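Local coordinates for protein allergen Bos d 2 (Bos taurus, PDB 4WFV) that probably carries pheromones as a secreted lipocalin, binding small odorant molecules, and is a major cattle dander allergen, at residues S10-E15 against I42-D47; N37-I42 against E115-G120; I53-K58 against L66-K71; G75-L80 against T87-H92. All blocks are in the same frame, centred on the assembly; numbering follows the deposited sequence.

How the contacts relate
All four contacts belong to one antiparallel lipocalin barrel. Contacts 1 and 2 share Ile42 on strand 38-45, with centres about 13 Å apart: contact 1 joins that strand to the N-terminal segment, contact 2 spans the interior to strand 110-118. Contacts 3 and 4 are neighbouring-strand pairings. Contact 3 lies beside contact 2 (centres about 11 Å apart), with Tyr39 CE2 3.5 Å from Ile53 CG2, and continues into contact 4, where Lys71 O lies 2.8 Å from Val79 N. Packing also crosses the barrel, from Tyr39 OH of contact 2 to Leu88 CD1 of contact 4 at 3.8 Å. Separately, Ile12 CD1 of the N-terminal segment packs on Val90 CG2 at 4.0 Å.

Contact 1 of 4, residues S10-E15 against I42-D47; sequences SKIPGE and IECIND
Ile12 and Ile42 meet through equivalent branches, because in both residues CG2 stands anti to the backbone N and CG1 anti to the carbonyl carbon. The two CG2 methyls touch at 3.9 Å, with the side chains crossing obliquely. In Cys44 the sulfur is anti to the carbonyl carbon (chi1 -80°), a position beside the proline ring, and SG approaches Pro13 CG to 3.8 Å. Cys44 SG is also tied to Cys48 in a disulfide, so the ring packs against a covalently fixed sulfur.

Next to these packing patches the backbones form a single antiparallel bridge of the hydrogen-bonded type. Gly14 N donates to Ile42 O at 2.9 Å with an N-H...O angle of 165°, and Ile42 N returns a bond to Gly14 O at 3.0 Å. Ile42 O receives a second, weaker approach from Pro13 CA at 3.3 Å, a CA-H...O contact. Gly14 holds a phi of 145°, where a CB would press on the carbonyl O of Pro13. Glu43 OE1 lies 3.8 Å from Pro13 CB, while OE2 makes a salt bridge to Arg41 NE, which also has a long, weak ion pair with Glu15 OE2; this arginine probably moderates repulsion between the two carboxylates. Ile12 O accepts a hydrogen bond from Trp16 NE1.

Gly14, Glu15 and Trp16 spell the Gly-X-Trp signature of lipocalins, and the bridge to strand 38-45 beside it, following a short 3-10 turn, is characteristic of the N-terminal segment that closes one end of the lipocalin barrel.

Contact 2 of 4, residues N37-I42 against E115-G120; sequences NYYRRI and EGLAKG
A buried carboxylate, that of Glu115, meets a tyrosine from a strand that is not its neighbour in the sheet: Tyr39 OH donates to Glu115 OE1 at 2.7 Å. The hydroxyl reaches the syn side of OE1 but sits 32° out of the carboxylate plane, and ring and carboxylate are turned 81° against each other. Thr100 OG1 is a second hydrogen-bonding partner of OE1. The other oxygen is served by a water, which donates to Glu115 OE2 at 3.0 Å and accepts from Asn37 N at 2.9 Å. Two protein hydroxyls and a water thus satisfy a buried acid; their dipoles would be expected to offset part of the cost of burying a charge.

Glu115 reaches the phenol by a chain extended beyond CG, and OE2 lies in the plane of the Tyr39 ring, 3.5 Å from CE1. Leu117 instead covers a face of that ring. Its CD2 stands 3.9 Å from the centroid, 19° off the normal, as a CH-pi contact displaced toward CD1, while Leu117 CD1 meets ring atoms CD2 and CE2. The same CD1 methyl touches Ile42 CD1 at 4.0 Å.

The axes of strands 38-42 and 115-118 come no closer than 9.2 Å, too far for backbone pairing, and Ile18 of strand 17-23 packs on Tyr39, Glu115 and Leu117. Side chains bridging non-adjacent strands in this way are characteristic of the interior of a lipocalin beta-barrel.

Contact 3 of 4, residues I53-K58 against L66-K71; sequences ITFYLK and LTEVAK
Ile53 O is approached by two groups of the facing strand: Glu68 N donates to it at 2.8 Å, and Thr67 CA makes a CA-H...O contact at 3.2 Å. Leu66 O is held in the same manner, accepting from Phe55 N at 2.9 Å while Thr54 CA lies near it. Return bonds from Ile53 N to Glu68 O and from Leu66 N to Phe55 O complete two hydrogen-bonded pairs of an antiparallel hairpin.

Between them, Thr54 and Thr67 form the non-hydrogen-bonded pair, and there the side chains supply the polar link. Both OG1 atoms are anti to their carbonyl carbons and meet at 2.8 Å, a hydrogen bond in which either hydroxyl could donate.

On the face bearing Ile53, Phe55, Leu66 and Glu68, the phenylalanine carries the packing. Its CG lies between the backbone N and the carbonyl carbon (chi1 62°), the crowded position, and the ring reaches across to the other strand. Leu66 CB sits over one ring face, 4.2 Å from the centroid and offset toward the rim. At the edge, in the ring plane, Glu68 CG approaches CE1 to 3.6 Å; the glutamate uses its methylene here, its chain bending at chi2. Leu66 CD1 also touches Leu57 CD2 at 4.1 Å, and Phe82 meets the Phe55 ring edge-to-face.

The chemistry thus differs by face: a threonine hydroxyl pair lies on the more exposed outer side, whereas the inner side, where Ile53 also packs on Tyr39, is bound mainly by aromatic and aliphatic contacts.

Contact 4 of 4, residues G75-L80 against T87-H92; sequences GYVYVL and TLEVIH
Tyr78 and Leu88 exchange the two shortest bonds of this pairing: Tyr78 N donates to Leu88 O at 2.7 Å, and Leu88 N to Tyr78 O at 2.8 Å. The donor stands 34° from the carbonyl plane at Leu88 O and 28° at Tyr78 O. A longer bond, Val90 N to Tyr76 O at 3.1 Å, extends the ladder. Tyr76 O and Tyr78 O each take a further CA-H...O contact, from Glu89 CA and Thr87 CA respectively, the former at 3.2 Å.

The Tyr78 ring turns its edge to the neighbouring strand, with Leu88 O in the ring plane 3.5 Å from CD1. Its OH is hydrogen-bonded to Cys48 O, so the phenol is tied to the segment after strand 38-45 while the base of the ring lies against Leu88 O.

Further out, the face carrying Val77, Val79, Thr87 and Glu89 packs by methyl and methylene groups. Glu89 CG, anti to its backbone N (chi1 -176°), passes Val77 CG2 at 3.7 Å; CD, carried on by the extended chain, lies beside the same methyl. Val79 CG2 and Thr87 CG2 meet more loosely at 4.1 Å. On the other face, that of Tyr78 and Leu88, Leu80 CD2 touches Leu88 CB at 4.0 Å, and Leu88 packs on Val102 of the next strand.

Past the pairing, Ile91 and His92 both face Val99 as a classic beta bulge. Antiparallel hairpins between consecutive strands, as here, are characteristic of the up-and-down lipocalin barrel.

Contact 1 of 4, residues S10-E15 against I42-D47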
# COMPACT_ATOMS: atom_id res chain seq x y z
N SER A 10 -12.35 -10.79 -3.93
CA SER A 10 -13.29 -9.94 -4.67
C SER A 10 -13.38 -8.53 -4.08
O SER A 10 -13.85 -7.61 -4.74
CB SER A 10 -14.69 -10.57 -4.75
OG SER A 10 -15.40 -10.40 -3.54
N LYS A 11 -12.89 -8.37 -2.86
CA LYS A 11 -12.89 -7.06 -2.21
C LYS A 11 -11.65 -6.23 -2.56
O LYS A 11 -11.56 -5.06 -2.19
CB LYS A 11 -13.03 -7.20 -0.70
CG LYS A 11 -14.29 -7.97 -0.29
CD LYS A 11 -14.45 -8.05 1.21
CE LYS A 11 -15.67 -8.89 1.57
NZ LYS A 11 -16.83 -8.55 0.71
N ILE A 12 -10.71 -6.82 -3.29
CA ILE A 12 -9.48 -6.12 -3.64
C ILE A 12 -9.65 -5.04 -4.72
O ILE A 12 -9.16 -3.93 -4.56
CB ILE A 12 -8.34 -7.10 -4.02
CG1 ILE A 12 -7.94 -7.94 -2.79
CG2 ILE A 12 -7.14 -6.34 -4.60
CD1 ILE A 12 -7.07 -9.13 -3.13
N PRO A 13 -10.34 -5.36 -5.83
CA PRO A 13 -10.50 -4.36 -6.89
C PRO A 13 -11.31 -3.17 -6.40
O PRO A 13 -12.17 -3.32 -5.52
CB PRO A 13 -11.28 -5.10 -7.97
CG PRO A 13 -11.03 -6.53 -7.72
CD PRO A 13 -10.90 -6.67 -6.23
N GLY A 14 -11.04 -2.00 -6.95
CA GLY A 14 -11.84 -0.83 -6.65
C GLY A 14 -11.06 0.46 -6.60
O GLY A 14 -9.84 0.47 -6.82
N GLU A 15 -11.78 1.54 -6.29
CA GLU A 15 -11.22 2.90 -6.22
C GLU A 15 -10.75 3.29 -4.82
O GLU A 15 -11.45 3.99 -4.08
CB GLU A 15 -12.26 3.92 -6.68
CG GLU A 15 -12.89 3.60 -8.01
CD GLU A 15 -11.97 3.91 -9.17
OE1 GLU A 15 -11.14 4.83 -9.04
OE2 GLU A 15 -12.08 3.23 -10.21
N ILE A 42 -7.18 -0.15 -7.99
CA ILE A 42 -6.60 -1.48 -8.11
C ILE A 42 -7.58 -2.31 -8.92
O ILE A 42 -8.79 -2.24 -8.69
CB ILE A 42 -6.39 -2.16 -6.74
CG1 ILE A 42 -5.48 -1.31 -5.85
CG2 ILE A 42 -5.82 -3.55 -6.91
CD1 ILE A 42 -5.32 -1.87 -4.43
N GLU A 43 -7.07 -3.06 -9.89
CA GLU A 43 -7.90 -4.03 -10.59
C GLU A 43 -7.22 -5.40 -10.59
O GLU A 43 -5.99 -5.49 -10.56
CB GLU A 43 -8.19 -3.56 -12.01
CG GLU A 43 -9.00 -2.27 -12.08
CD GLU A 43 -10.41 -2.41 -11.51
OE1 GLU A 43 -10.93 -3.55 -11.43
OE2 GLU A 43 -11.00 -1.38 -11.13
N CYS A 44 -8.02 -6.46 -10.61
CA CYS A 44 -7.48 -7.80 -10.72
C CYS A 44 -7.42 -8.21 -12.18
O CYS A 44 -8.29 -7.86 -12.97
CB CYS A 44 -8.33 -8.81 -9.92
SG CYS A 44 -8.03 -8.86 -8.12
N ILE A 45 -6.37 -8.95 -12.53
CA ILE A 45 -6.21 -9.50 -13.87
C ILE A 45 -6.20 -11.02 -13.75
O ILE A 45 -5.55 -11.57 -12.87
CB ILE A 45 -4.91 -9.01 -14.52
CG1 ILE A 45 -4.93 -7.49 -14.65
CG2 ILE A 45 -4.70 -9.68 -15.88
CD1 ILE A 45 -3.60 -6.89 -15.05
N ASN A 46 -6.92 -11.70 -14.63
CA ASN A 46 -6.99 -13.16 -14.58
C ASN A 46 -7.30 -13.67 -13.18
O ASN A 46 -6.57 -14.49 -12.62
CB ASN A 46 -5.69 -13.78 -15.11
CG ASN A 46 -5.44 -13.46 -16.56
OD1 ASN A 46 -6.37 -13.42 -17.37
ND2 ASN A 46 -4.18 -13.22 -16.91
N ASP A 47 -8.39 -13.17 -12.62
CA ASP A 47 -8.86 -13.60 -11.30
C ASP A 47 -7.78 -13.41 -10.23
O ASP A 47 -7.56 -14.28 -9.39
CB ASP A 47 -9.36 -15.04 -11.33
CG ASP A 47 -10.69 -15.19 -12.06
OD1 ASP A 47 -11.27 -14.15 -12.46
OD2 ASP A 47 -11.16 -16.33 -12.22

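Contact 2 of 4, residues N37-I42 against E115-G120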
# COMPACT_ATOMS: atom_id res chain seq x y z
N ASN A 37 3.10 6.55 -2.11
CA ASN A 37 2.37 6.40 -3.36
C ASN A 37 0.89 6.61 -3.12
O ASN A 37 0.29 5.95 -2.26
CB ASN A 37 2.64 5.02 -3.96
CG ASN A 37 4.13 4.69 -4.02
OD1 ASN A 37 4.55 3.60 -3.64
ND2 ASN A 37 4.93 5.65 -4.48
N TYR A 38 0.30 7.54 -3.86
CA TYR A 38 -1.09 7.92 -3.64
C TYR A 38 -2.02 7.10 -4.53
O TYR A 38 -2.28 7.45 -5.68
CB TYR A 38 -1.27 9.43 -3.86
CG TYR A 38 -0.41 10.27 -2.94
CD1 TYR A 38 -0.77 10.49 -1.61
CD2 TYR A 38 0.77 10.86 -3.40
CE1 TYR A 38 0.03 11.27 -0.76
CE2 TYR A 38 1.57 11.64 -2.56
CZ TYR A 38 1.18 11.84 -1.25
OH TYR A 38 1.96 12.61 -0.41
N TYR A 39 -2.53 6.01 -3.95
CA TYR A 39 -3.39 5.07 -4.65
C TYR A 39 -4.60 5.74 -5.25
O TYR A 39 -5.17 6.66 -4.67
CB TYR A 39 -3.88 3.99 -3.68
CG TYR A 39 -2.92 2.85 -3.47
CD1 TYR A 39 -1.76 3.02 -2.71
CD2 TYR A 39 -3.16 1.60 -4.02
CE1 TYR A 39 -0.87 1.97 -2.50
CE2 TYR A 39 -2.28 0.54 -3.82
CZ TYR A 39 -1.15 0.73 -3.06
OH TYR A 39 -0.28 -0.34 -2.88
N ARG A 40 -5.01 5.24 -6.41
CA ARG A 40 -6.29 5.64 -7.01
C ARG A 40 -7.14 4.43 -7.37
O ARG A 40 -8.36 4.47 -7.20
CB ARG A 40 -6.06 6.54 -8.24
CG ARG A 40 -5.46 7.91 -7.90
CD ARG A 40 -6.47 8.78 -7.17
NE ARG A 40 -5.99 10.13 -6.92
CZ ARG A 40 -5.32 10.51 -5.83
NH1 ARG A 40 -5.03 9.63 -4.87
NH2 ARG A 40 -4.97 11.78 -5.69
N ARG A 41 -6.53 3.36 -7.85
CA ARG A 41 -7.32 2.23 -8.32
C ARG A 41 -6.52 0.95 -8.35
O ARG A 41 -5.33 0.96 -8.68
CB ARG A 41 -7.86 2.52 -9.72
CG ARG A 41 -8.85 1.49 -10.23
CD ARG A 41 -9.41 1.92 -11.59
NE ARG A 41 -10.40 0.97 -12.10
CZ ARG A 41 -10.97 1.07 -13.30
NH1 ARG A 41 -10.65 2.07 -14.11
NH2 ARG A 41 -11.86 0.16 -13.69
N ILE A 42 -7.18 -0.15 -7.99
CA ILE A 42 -6.60 -1.48 -8.11
C ILE A 42 -7.58 -2.31 -8.92
O ILE A 42 -8.79 -2.24 -8.69
CB ILE A 42 -6.39 -2.16 -6.74
CG1 ILE A 42 -5.48 -1.31 -5.85
CG2 ILE A 42 -5.82 -3.55 -6.91
CD1 ILE A 42 -5.32 -1.87 -4.43
N GLU A 115 0.64 -0.30 4.00
CA GLU A 115 -0.22 0.77 3.51
C GLU A 115 -1.64 0.49 3.95
O GLU A 115 -2.12 -0.66 3.87
CB GLU A 115 -0.16 0.84 1.99
CG GLU A 115 1.25 1.16 1.49
CD GLU A 115 1.43 0.89 0.02
OE1 GLU A 115 0.97 -0.15 -0.47
OE2 GLU A 115 2.05 1.75 -0.66
N GLY A 116 -2.31 1.52 4.45
CA GLY A 116 -3.70 1.41 4.88
C GLY A 116 -4.58 2.20 3.95
O GLY A 116 -4.50 3.43 3.91
N LEU A 117 -5.42 1.50 3.20
CA LEU A 117 -6.26 2.10 2.17
C LEU A 117 -7.71 2.08 2.64
O LEU A 117 -8.10 1.19 3.40
CB LEU A 117 -6.14 1.32 0.87
CG LEU A 117 -4.79 0.87 0.34
CD1 LEU A 117 -4.95 0.20 -1.03
CD2 LEU A 117 -3.85 2.03 0.22
N ALA A 118 -8.49 3.05 2.19
CA ALA A 118 -9.92 3.11 2.53
C ALA A 118 -10.76 3.52 1.34
O ALA A 118 -10.28 4.15 0.40
CB ALA A 118 -10.16 4.09 3.65
N LYS A 119 -12.04 3.17 1.41
CA LYS A 119 -13.03 3.69 0.45
C LYS A 119 -13.40 5.14 0.76
O LYS A 119 -13.88 5.87 -0.11
CB LYS A 119 -14.29 2.83 0.49
CG LYS A 119 -14.07 1.42 0.04
CD LYS A 119 -13.49 1.41 -1.36
CE LYS A 119 -13.64 0.05 -1.95
NZ LYS A 119 -13.09 -0.04 -3.32
N GLY A 120 -13.21 5.54 2.01
CA GLY A 120 -13.46 6.91 2.42
C GLY A 120 -12.18 7.71 2.50
O GLY A 120 -11.28 7.56 1.68
O HOH W 1 2.68 4.57 -0.03

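Contact 3 of 4, residues I53-K58 against L66-K71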
# COMPACT_ATOMS: atom_id res chain seq x y z
N ILE A 53 -2.15 -1.65 -10.52
CA ILE A 53 -2.28 -0.62 -9.50
C ILE A 53 -1.95 0.73 -10.11
O ILE A 53 -0.86 0.95 -10.66
CB ILE A 53 -1.34 -0.90 -8.31
CG1 ILE A 53 -1.59 -2.30 -7.76
CG2 ILE A 53 -1.54 0.15 -7.22
CD1 ILE A 53 -0.58 -2.73 -6.71
N THR A 54 -2.91 1.65 -10.01
CA THR A 54 -2.76 3.00 -10.54
C THR A 54 -2.68 3.99 -9.37
O THR A 54 -3.50 3.95 -8.44
CB THR A 54 -3.92 3.34 -11.47
OG1 THR A 54 -3.86 2.47 -12.61
CG2 THR A 54 -3.82 4.78 -11.94
N PHE A 55 -1.66 4.84 -9.39
CA PHE A 55 -1.36 5.71 -8.26
C PHE A 55 -0.57 6.92 -8.74
O PHE A 55 0.00 6.91 -9.83
CB PHE A 55 -0.54 4.95 -7.20
CG PHE A 55 0.80 4.47 -7.70
CD1 PHE A 55 0.90 3.27 -8.40
CD2 PHE A 55 1.95 5.22 -7.49
CE1 PHE A 55 2.13 2.83 -8.87
CE2 PHE A 55 3.17 4.77 -7.95
CZ PHE A 55 3.26 3.58 -8.64
N TYR A 56 -0.53 7.95 -7.90
CA TYR A 56 0.35 9.10 -8.13
C TYR A 56 1.64 9.00 -7.33
O TYR A 56 1.65 8.54 -6.18
CB TYR A 56 -0.34 10.42 -7.78
CG TYR A 56 -1.35 10.89 -8.79
CD1 TYR A 56 -0.94 11.54 -9.95
CD2 TYR A 56 -2.71 10.67 -8.60
CE1 TYR A 56 -1.86 11.97 -10.88
CE2 TYR A 56 -3.63 11.10 -9.52
CZ TYR A 56 -3.20 11.75 -10.66
OH TYR A 56 -4.13 12.16 -11.58
N LEU A 57 2.72 9.46 -7.95
CA LEU A 57 3.99 9.68 -7.28
C LEU A 57 4.28 11.15 -7.49
O LEU A 57 4.09 11.67 -8.59
CB LEU A 57 5.07 8.82 -7.94
CG LEU A 57 6.51 8.93 -7.46
CD1 LEU A 57 6.68 8.29 -6.08
CD2 LEU A 57 7.43 8.26 -8.48
N LYS A 58 4.71 11.85 -6.44
CA LYS A 58 5.12 13.25 -6.61
C LYS A 58 6.61 13.37 -6.89
O LYS A 58 7.43 12.79 -6.18
CB LYS A 58 4.79 14.08 -5.38
CG LYS A 58 3.32 14.34 -5.15
CD LYS A 58 3.18 15.42 -4.09
CE LYS A 58 1.86 15.34 -3.38
NZ LYS A 58 1.80 16.36 -2.29
N LEU A 66 0.92 6.93 -12.46
CA LEU A 66 1.60 5.71 -12.87
C LEU A 66 0.68 4.51 -12.71
O LEU A 66 -0.22 4.51 -11.88
CB LEU A 66 2.86 5.50 -12.03
CG LEU A 66 3.95 6.58 -12.10
CD1 LEU A 66 5.07 6.27 -11.12
CD2 LEU A 66 4.50 6.70 -13.53
N THR A 67 0.93 3.49 -13.52
CA THR A 67 0.28 2.20 -13.35
C THR A 67 1.34 1.12 -13.34
O THR A 67 2.17 1.04 -14.26
CB THR A 67 -0.74 1.92 -14.47
OG1 THR A 67 -1.80 2.89 -14.41
CG2 THR A 67 -1.32 0.52 -14.32
N GLU A 68 1.33 0.30 -12.30
CA GLU A 68 2.26 -0.82 -12.18
C GLU A 68 1.51 -2.15 -12.12
O GLU A 68 0.42 -2.22 -11.55
CB GLU A 68 3.14 -0.67 -10.93
CG GLU A 68 4.04 0.56 -10.93
CD GLU A 68 5.29 0.36 -11.77
OE1 GLU A 68 5.57 -0.79 -12.14
OE2 GLU A 68 5.97 1.37 -12.06
N VAL A 69 2.08 -3.20 -12.69
CA VAL A 69 1.46 -4.51 -12.62
C VAL A 69 2.27 -5.41 -11.72
O VAL A 69 3.49 -5.52 -11.86
CB VAL A 69 1.33 -5.14 -14.03
CG1 VAL A 69 0.73 -6.54 -13.92
CG2 VAL A 69 0.47 -4.26 -14.92
N ALA A 70 1.60 -6.04 -10.76
CA ALA A 70 2.24 -6.97 -9.84
C ALA A 70 1.79 -8.39 -10.15
O ALA A 70 0.61 -8.63 -10.38
CB ALA A 70 1.88 -6.61 -8.40
N LYS A 71 2.72 -9.33 -10.15
CA LYS A 71 2.43 -10.73 -10.47
C LYS A 71 2.37 -11.60 -9.23
O LYS A 71 3.24 -11.51 -8.37
CB LYS A 71 3.50 -11.27 -11.41
CG LYS A 71 3.37 -12.75 -11.74
CD LYS A 71 2.12 -13.04 -12.55
CE LYS A 71 1.99 -14.53 -12.83
NZ LYS A 71 0.75 -14.86 -13.58

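Contact 4 of 4, residues G75-L80 against T87-H92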
# COMPACT_ATOMS: atom_id res chain seq x y z
N GLY A 75 -0.29 -17.39 -2.97
CA GLY A 75 -1.37 -16.82 -2.18
C GLY A 75 -1.67 -15.41 -2.64
O GLY A 75 -1.88 -15.17 -3.82
N TYR A 76 -1.68 -14.47 -1.70
CA TYR A 76 -1.89 -13.07 -2.06
C TYR A 76 -0.61 -12.25 -1.89
O TYR A 76 -0.65 -11.07 -1.52
CB TYR A 76 -3.07 -12.49 -1.28
CG TYR A 76 -4.33 -13.29 -1.49
CD1 TYR A 76 -5.02 -13.22 -2.70
CD2 TYR A 76 -4.82 -14.13 -0.51
CE1 TYR A 76 -6.17 -13.97 -2.91
CE2 TYR A 76 -5.98 -14.87 -0.70
CZ TYR A 76 -6.64 -14.79 -1.90
OH TYR A 76 -7.79 -15.53 -2.09
N VAL A 77 0.51 -12.91 -2.15
CA VAL A 77 1.81 -12.24 -2.23
C VAL A 77 2.15 -12.04 -3.69
O VAL A 77 2.17 -13.00 -4.47
CB VAL A 77 2.91 -13.06 -1.57
CG1 VAL A 77 4.25 -12.33 -1.71
CG2 VAL A 77 2.59 -13.29 -0.09
N TYR A 78 2.41 -10.78 -4.05
CA TYR A 78 2.71 -10.38 -5.42
C TYR A 78 4.10 -9.79 -5.51
O TYR A 78 4.65 -9.34 -4.50
CB TYR A 78 1.68 -9.35 -5.90
CG TYR A 78 0.28 -9.90 -5.93
CD1 TYR A 78 -0.48 -10.00 -4.76
CD2 TYR A 78 -0.28 -10.34 -7.11
CE1 TYR A 78 -1.77 -10.52 -4.78
CE2 TYR A 78 -1.56 -10.87 -7.14
CZ TYR A 78 -2.30 -10.95 -5.97
OH TYR A 78 -3.57 -11.48 -6.01
N VAL A 79 4.68 -9.79 -6.70
CA VAL A 79 5.98 -9.17 -6.92
C VAL A 79 5.88 -8.06 -7.95
O VAL A 79 5.16 -8.18 -8.95
CB VAL A 79 7.01 -10.21 -7.41
CG1 VAL A 79 8.32 -9.54 -7.81
CG2 VAL A 79 7.28 -11.23 -6.32
N LEU A 80 6.58 -6.96 -7.71
CA LEU A 80 6.68 -5.92 -8.72
C LEU A 80 7.96 -5.12 -8.57
O LEU A 80 8.49 -4.97 -7.46
CB LEU A 80 5.47 -4.99 -8.70
CG LEU A 80 5.28 -4.09 -7.49
CD1 LEU A 80 4.47 -2.86 -7.87
CD2 LEU A 80 4.64 -4.84 -6.34
N THR A 87 7.96 -7.25 -2.74
CA THR A 87 6.81 -8.12 -2.58
C THR A 87 5.71 -7.28 -1.97
O THR A 87 5.98 -6.40 -1.15
CB THR A 87 7.08 -9.36 -1.71
OG1 THR A 87 7.66 -8.97 -0.46
CG2 THR A 87 8.03 -10.32 -2.44
N LEU A 88 4.49 -7.53 -2.41
CA LEU A 88 3.31 -6.85 -1.88
C LEU A 88 2.27 -7.90 -1.56
O LEU A 88 1.83 -8.64 -2.44
CB LEU A 88 2.76 -5.85 -2.91
CG LEU A 88 1.56 -5.00 -2.49
CD1 LEU A 88 1.56 -3.68 -3.25
CD2 LEU A 88 0.24 -5.73 -2.67
N GLU A 89 1.88 -7.95 -0.29
CA GLU A 89 0.92 -8.93 0.18
C GLU A 89 -0.33 -8.22 0.68
O GLU A 89 -0.25 -7.28 1.46
CB GLU A 89 1.51 -9.74 1.33
CG GLU A 89 0.57 -10.85 1.81
CD GLU A 89 1.09 -11.59 3.02
OE1 GLU A 89 2.20 -11.29 3.49
OE2 GLU A 89 0.38 -12.51 3.50
N VAL A 90 -1.50 -8.68 0.24
CA VAL A 90 -2.75 -8.20 0.82
C VAL A 90 -2.97 -8.96 2.13
O VAL A 90 -3.17 -10.17 2.12
CB VAL A 90 -3.94 -8.43 -0.14
CG1 VAL A 90 -5.24 -7.93 0.50
CG2 VAL A 90 -3.68 -7.73 -1.47
N ILE A 91 -2.90 -8.25 3.26
CA ILE A 91 -2.97 -8.92 4.56
C ILE A 91 -4.30 -8.67 5.27
O ILE A 91 -4.61 -9.31 6.29
CB ILE A 91 -1.77 -8.54 5.47
CG1 ILE A 91 -1.71 -7.03 5.72
CG2 ILE A 91 -0.48 -9.04 4.86
CD1 ILE A 91 -0.77 -6.65 6.86
N HIS A 92 -5.11 -7.77 4.73
CA HIS A 92 -6.45 -7.55 5.25
C HIS A 92 -7.27 -6.84 4.20
O HIS A 92 -6.77 -5.94 3.54
CB HIS A 92 -6.41 -6.69 6.52
CG HIS A 92 -7.75 -6.43 7.13
ND1 HIS A 92 -8.53 -5.35 6.79
CD2 HIS A 92 -8.45 -7.13 8.05
CE1 HIS A 92 -9.66 -5.39 7.48
NE2 HIS A 92 -9.63 -6.46 8.25